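Local coordinates for arginyl-tRNA synthetase, putative (PDB 5JLD), which probably attaches L-arginine to its cognate tRNA at the expense of ATP, as a class I aminoacyl-tRNA synthetase of the malaria parasite, at residues T16-S21 against A33-A38; I143-H148 against G182-M187. All blocks are in the same frame, centred on the assembly; numbering follows the deposited sequence.

Interaction 1. Residues T16-S21 against A33-A38; sequences TIFQNS and AIVTYA
F18 and Q19, neighbours on helix 10-25, meet A33 and V35 where the chain enters the edge strand of the four-stranded antiparallel sheet in the N-terminal domain of arginyl-tRNA synthetase. This is an alpha/beta packing in which two consecutive helix residues do different work. The CB of F18 is directed at the 33-38 segment and lies 4.2 Å from A33 CB, while farther out the ring reaches V35 obliquely, with F18 CD2 4.5 Å from V35 CG2. The ring continues across the sheet to C47, I93 and V95, and V35 also touches I14 and K15 one turn earlier on the helix.

Q19 supplies the polar half. Its CG is anti to the backbone N (chi1 -172°), and the bend at chi2 curls the amide back beside A33, where OE1 also lies 3.6 Å from A33 CB. NE2 of the same amide bonds to E31 O, so the group is gripped at both its oxygen and its nitrogen, which should fix its rotation and tie the incoming loop to the helix. The bond from A33 N to Q19 OE1 is short and nearly straight, 2.7 Å with an N-H...O angle of 171°, the donor tilted 30° from the carbonyl plane.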
loop_
_atom_site.group_PDB
_atom_site.type_symbol
_atom_site.label_atom_id
_atom_site.label_comp_id
_atom_site.label_asym_id
_atom_site.label_seq_id
_atom_site.Cartn_x
_atom_site.Cartn_y
_atom_site.Cartn_z
ATOM N N THR A 16 2.647 -22.485 -12.517
ATOM C CA THR A 16 1.779 -23.483 -13.144
ATOM C C THR A 16 2.575 -24.491 -14.001
ATOM O O THR A 16 2.374 -25.708 -13.893
ATOM C CB THR A 16 0.703 -22.818 -14.018
ATOM O OG1 THR A 16 -0.155 -22.032 -13.186
ATOM C CG2 THR A 16 -0.133 -23.883 -14.747
ATOM N N ILE A 17 3.478 -23.994 -14.841
ATOM C CA ILE A 17 4.308 -24.916 -15.637
ATOM C C ILE A 17 5.041 -25.974 -14.756
ATOM O O ILE A 17 4.990 -27.210 -15.014
ATOM C CB ILE A 17 5.307 -24.112 -16.497
ATOM C CG1 ILE A 17 4.539 -23.364 -17.598
ATOM C CG2 ILE A 17 6.452 -25.018 -17.071
ATOM C CD1 ILE A 17 5.352 -22.323 -18.310
ATOM N N PHE A 18 5.657 -25.508 -13.675
ATOM C CA PHE A 18 6.341 -26.436 -12.775
ATOM C C PHE A 18 5.383 -27.382 -12.045
ATOM O O PHE A 18 5.679 -28.572 -11.886
ATOM C CB PHE A 18 7.191 -25.675 -11.760
ATOM C CG PHE A 18 8.529 -25.278 -12.295
ATOM C CD1 PHE A 18 9.619 -26.137 -12.176
ATOM C CD2 PHE A 18 8.697 -24.060 -12.953
ATOM C CE1 PHE A 18 10.858 -25.775 -12.685
ATOM C CE2 PHE A 18 9.936 -23.695 -13.471
ATOM C CZ PHE A 18 11.019 -24.553 -13.331
ATOM N N GLN A 19 4.241 -26.851 -11.607
ATOM C CA GLN A 19 3.209 -27.651 -10.944
ATOM C C GLN A 19 2.774 -28.809 -11.833
ATOM O O GLN A 19 2.668 -29.963 -11.378
ATOM C CB GLN A 19 1.988 -26.778 -10.576
ATOM C CG GLN A 19 0.950 -27.492 -9.712
ATOM C CD GLN A 19 1.497 -27.889 -8.358
ATOM O OE1 GLN A 19 1.835 -27.035 -7.538
ATOM N NE2 GLN A 19 1.604 -29.194 -8.119
ATOM N N ASN A 20 2.536 -28.511 -13.107
ATOM C CA ASN A 20 2.114 -29.574 -14.019
ATOM C C ASN A 20 3.244 -30.590 -14.194
ATOM O O ASN A 20 2.989 -31.807 -14.187
ATOM C CB ASN A 20 1.684 -29.018 -15.382
ATOM C CG ASN A 20 0.442 -28.099 -15.289
ATOM O OD1 ASN A 20 -0.217 -28.024 -14.250
ATOM N ND2 ASN A 20 0.127 -27.418 -16.388
ATOM N N SER A 21 4.489 -30.115 -14.332
ATOM C CA SER A 21 5.577 -31.107 -14.473
ATOM C C SER A 21 5.734 -32.010 -13.240
ATOM O O SER A 21 5.945 -33.211 -13.364
ATOM C CB SER A 21 6.910 -30.440 -14.755
ATOM O OG SER A 21 7.888 -31.437 -14.953
ATOM N N ALA A 33 3.934 -26.223 -6.020
ATOM C CA ALA A 33 5.135 -25.633 -6.595
ATOM C C ALA A 33 5.327 -24.227 -6.062
ATOM O O ALA A 33 4.379 -23.450 -5.981
ATOM C CB ALA A 33 5.059 -25.615 -8.112
ATOM N N ILE A 34 6.556 -23.908 -5.684
ATOM C CA ILE A 34 6.874 -22.550 -5.287
ATOM C C ILE A 34 7.948 -21.996 -6.215
ATOM O O ILE A 34 8.950 -22.653 -6.506
ATOM C CB ILE A 34 7.329 -22.463 -3.822
ATOM C CG1 ILE A 34 6.196 -22.920 -2.896
ATOM C CG2 ILE A 34 7.731 -21.039 -3.487
ATOM C CD1 ILE A 34 6.510 -22.785 -1.411
ATOM N N VAL A 35 7.706 -20.783 -6.683
ATOM C CA VAL A 35 8.561 -20.127 -7.642
ATOM C C VAL A 35 9.078 -18.815 -7.063
ATOM O O VAL A 35 8.317 -18.017 -6.511
ATOM C CB VAL A 35 7.796 -19.900 -8.968
ATOM C CG1 VAL A 35 8.500 -18.867 -9.860
ATOM C CG2 VAL A 35 7.639 -21.228 -9.676
ATOM N N THR A 36 10.387 -18.628 -7.159
ATOM C CA THR A 36 11.037 -17.392 -6.748
ATOM C C THR A 36 11.869 -16.827 -7.885
ATOM O O THR A 36 11.878 -17.359 -8.995
ATOM C CB THR A 36 11.977 -17.593 -5.535
ATOM O OG1 THR A 36 13.088 -18.404 -5.931
ATOM C CG2 THR A 36 11.255 -18.235 -4.364
ATOM N N TYR A 37 12.565 -15.738 -7.594
ATOM C CA TYR A 37 13.483 -15.140 -8.539
ATOM C C TYR A 37 14.796 -15.831 -8.360
ATOM O O TYR A 37 15.138 -16.247 -7.258
ATOM C CB TYR A 37 13.645 -13.632 -8.320
ATOM C CG TYR A 37 12.378 -12.855 -8.563
ATOM C CD1 TYR A 37 11.721 -12.947 -9.777
ATOM C CD2 TYR A 37 11.844 -12.014 -7.582
ATOM C CE1 TYR A 37 10.557 -12.245 -10.018
ATOM C CE2 TYR A 37 10.686 -11.292 -7.816
ATOM C CZ TYR A 37 10.049 -11.417 -9.037
ATOM O OH TYR A 37 8.902 -10.722 -9.297
ATOM N N ALA A 38 15.515 -15.984 -9.457
ATOM C CA ALA A 38 16.859 -16.523 -9.394
ATOM C C ALA A 38 17.810 -15.353 -9.247
ATOM O O ALA A 38 17.422 -14.198 -9.469
ATOM C CB ALA A 38 17.179 -17.330 -10.642
#

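Interaction 2. Residues I143-H148 against G182-M187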
loop_
_atom_site.group_PDB
_atom_site.type_symbol
_atom_site.label_atom_id
_atom_site.label_comp_id
_atom_site.label_asym_id
_atom_site.label_seq_id
_atom_site.Cartn_x
_atom_site.Cartn_y
_atom_site.Cartn_z
ATOM N N ILE A 143 -10.191 14.196 16.975
ATOM C CA ILE A 143 -10.673 15.563 17.134
ATOM C C ILE A 143 -10.051 16.206 18.369
ATOM O O ILE A 143 -9.872 15.549 19.397
ATOM C CB ILE A 143 -12.229 15.616 17.253
ATOM C CG1 ILE A 143 -12.895 14.908 16.067
ATOM C CG2 ILE A 143 -12.735 17.062 17.435
ATOM C CD1 ILE A 143 -12.656 15.557 14.677
ATOM N N ALA A 144 -9.701 17.485 18.245
ATOM C CA ALA A 144 -9.157 18.282 19.344
ATOM C C ALA A 144 -7.811 17.753 19.826
ATOM O O ALA A 144 -7.397 18.022 20.947
ATOM C CB ALA A 144 -10.154 18.349 20.508
ATOM N N LYS A 145 -7.131 17.007 18.964
ATOM C CA LYS A 145 -5.770 16.570 19.233
ATOM C C LYS A 145 -4.895 16.748 18.013
ATOM O O LYS A 145 -5.373 16.710 16.882
ATOM C CB LYS A 145 -5.719 15.111 19.663
ATOM C CG LYS A 145 -6.308 14.847 21.011
ATOM C CD LYS A 145 -5.972 13.440 21.436
ATOM C CE LYS A 145 -6.344 13.230 22.888
ATOM N NZ LYS A 145 -6.025 11.853 23.348
ATOM N N GLU A 146 -3.601 16.925 18.236
ATOM C CA GLU A 146 -2.722 17.141 17.103
ATOM C C GLU A 146 -2.549 15.819 16.369
ATOM O O GLU A 146 -2.446 14.747 16.982
ATOM C CB GLU A 146 -1.374 17.723 17.522
ATOM C CG GLU A 146 -1.351 19.240 17.522
ATOM C CD GLU A 146 -1.954 19.869 16.299
ATOM O OE1 GLU A 146 -1.847 19.288 15.178
ATOM O OE2 GLU A 146 -2.634 20.929 16.448
ATOM N N MET A 147 -2.562 15.907 15.047
ATOM C CA MET A 147 -2.118 14.808 14.210
ATOM C C MET A 147 -0.629 14.669 14.434
ATOM O O MET A 147 0.081 15.668 14.451
ATOM C CB MET A 147 -2.419 15.068 12.734
ATOM C CG MET A 147 -3.884 14.998 12.355
ATOM S SD MET A 147 -4.119 14.914 10.564
ATOM C CE MET A 147 -3.297 13.362 10.185
ATOM N N HIS A 148 -0.158 13.437 14.617
ATOM C CA HIS A 148 1.276 13.193 14.770
ATOM C C HIS A 148 1.828 12.324 13.648
ATOM O O HIS A 148 1.082 11.826 12.800
ATOM C CB HIS A 148 1.584 12.556 16.129
ATOM C CG HIS A 148 0.831 11.290 16.399
ATOM N ND1 HIS A 148 0.897 10.187 15.571
ATOM C CD2 HIS A 148 -0.013 10.954 17.406
ATOM C CE1 HIS A 148 0.132 9.226 16.061
ATOM N NE2 HIS A 148 -0.432 9.665 17.173
ATOM N N GLY A 182 -14.882 10.926 21.865
ATOM C CA GLY A 182 -13.988 10.544 22.940
ATOM C C GLY A 182 -14.289 11.126 24.307
ATOM O O GLY A 182 -15.333 11.755 24.536
ATOM N N THR A 183 -13.349 10.899 25.221
ATOM C CA THR A 183 -13.468 11.330 26.609
ATOM C C THR A 183 -13.731 12.822 26.705
ATOM O O THR A 183 -14.755 13.262 27.233
ATOM C CB THR A 183 -12.182 11.011 27.404
ATOM O OG1 THR A 183 -12.019 9.593 27.519
ATOM C CG2 THR A 183 -12.249 11.620 28.795
ATOM N N GLN A 184 -12.800 13.575 26.133
ATOM C CA GLN A 184 -12.660 15.009 26.333
ATOM C C GLN A 184 -13.898 15.886 26.146
ATOM O O GLN A 184 -14.019 16.918 26.809
ATOM C CB GLN A 184 -11.567 15.528 25.399
ATOM C CG GLN A 184 -10.860 16.745 25.946
ATOM C CD GLN A 184 -9.419 16.837 25.504
ATOM O OE1 GLN A 184 -8.865 15.897 24.932
ATOM N NE2 GLN A 184 -8.794 17.964 25.791
ATOM N N PHE A 185 -14.806 15.498 25.254
ATOM C CA PHE A 185 -15.853 16.418 24.807
ATOM C C PHE A 185 -16.678 17.016 25.953
ATOM O O PHE A 185 -17.255 18.096 25.814
ATOM C CB PHE A 185 -16.761 15.720 23.789
ATOM C CG PHE A 185 -16.133 15.583 22.433
ATOM C CD1 PHE A 185 -16.214 16.616 21.511
ATOM C CD2 PHE A 185 -15.442 14.429 22.084
ATOM C CE1 PHE A 185 -15.616 16.506 20.267
ATOM C CE2 PHE A 185 -14.845 14.308 20.838
ATOM C CZ PHE A 185 -14.938 15.345 19.926
ATOM N N GLY A 186 -16.702 16.342 27.097
ATOM C CA GLY A 186 -17.289 16.921 28.295
ATOM C C GLY A 186 -16.544 18.173 28.734
ATOM O O GLY A 186 -17.081 19.287 28.640
ATOM N N MET A 187 -15.305 17.981 29.195
ATOM C CA MET A 187 -14.429 19.070 29.645
ATOM C C MET A 187 -14.543 20.298 28.755
ATOM O O MET A 187 -14.933 21.377 29.208
ATOM C CB MET A 187 -12.958 18.628 29.662
ATOM C CG MET A 187 -12.684 17.194 30.082
ATOM S SD MET A 187 -10.941 16.786 29.827
ATOM C CE MET A 187 -10.912 15.061 30.304
#
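I143 and F185 meet where the 143-148 loop faces the turn into helix 185-194; the two backbones stay well apart, I143 CA and G182 CA being the nearest pair at 8.4 Å, so side chains alone bridge them. The closest approach is made by the phenylalanine. Its CZ lies 3.7 Å from I143 CG2 and 3.8 Å from I143 CB, an oblique meeting in which the two side chains cross at about a right angle. With chi1 at -54°, I143 places CG2 anti to its backbone N and against the ring tip, while the CG1-CD1 branch leads away from the segment. The ring is also bordered from its own turn: G182 O lies in the ring plane at the edge, 3.6 Å from F185 CD2.

At the more exposed side, the extended K145 chain brings CE to within 4.2 Å of Q184 OE1, a loose contact. No hydrogen bond joins the two segments, and the weak bond of Q184 NE2 goes instead to Y213 O on helix 209-219.

The loop then delivers H148 to the N-cap of helix 149-167, the first histidine of the HVGH sequence that corresponds to the HIGH signature of class I synthetases. I143 is tied by a backbone hydrogen bond to G179, and A144 N bonds to S255 OG. The 143-148 loop lies between strand 133-137 of the parallel catalytic sheet and helix 149-167, and the contact is backed by helix 242-265, whose W248 meets the F185 ring edge-to-face, and flanked by helix 209-219.

The two contacts share no secondary-structure element and belong to different domains, their centres 53 Å apart on opposite sides of the chain's centre. Interaction 1 is mostly buried and joins a helix to an edge strand of the antiparallel N-terminal sheet; interaction 2 is partly buried and joins two connecting segments of the catalytic domain, one of them running into a helix. Each places a phenylalanine against aliphatic groups, and the areas buried are similar, 169 and 158 Å². The polar chemistry separates them: residues 16-21 and 33-38 are locked by a direct hydrogen bond, whereas 143-148 and 182-187 have none across, their closest contact being apolar, and A144 N and Q184 NE2 bond to other parts of the domain.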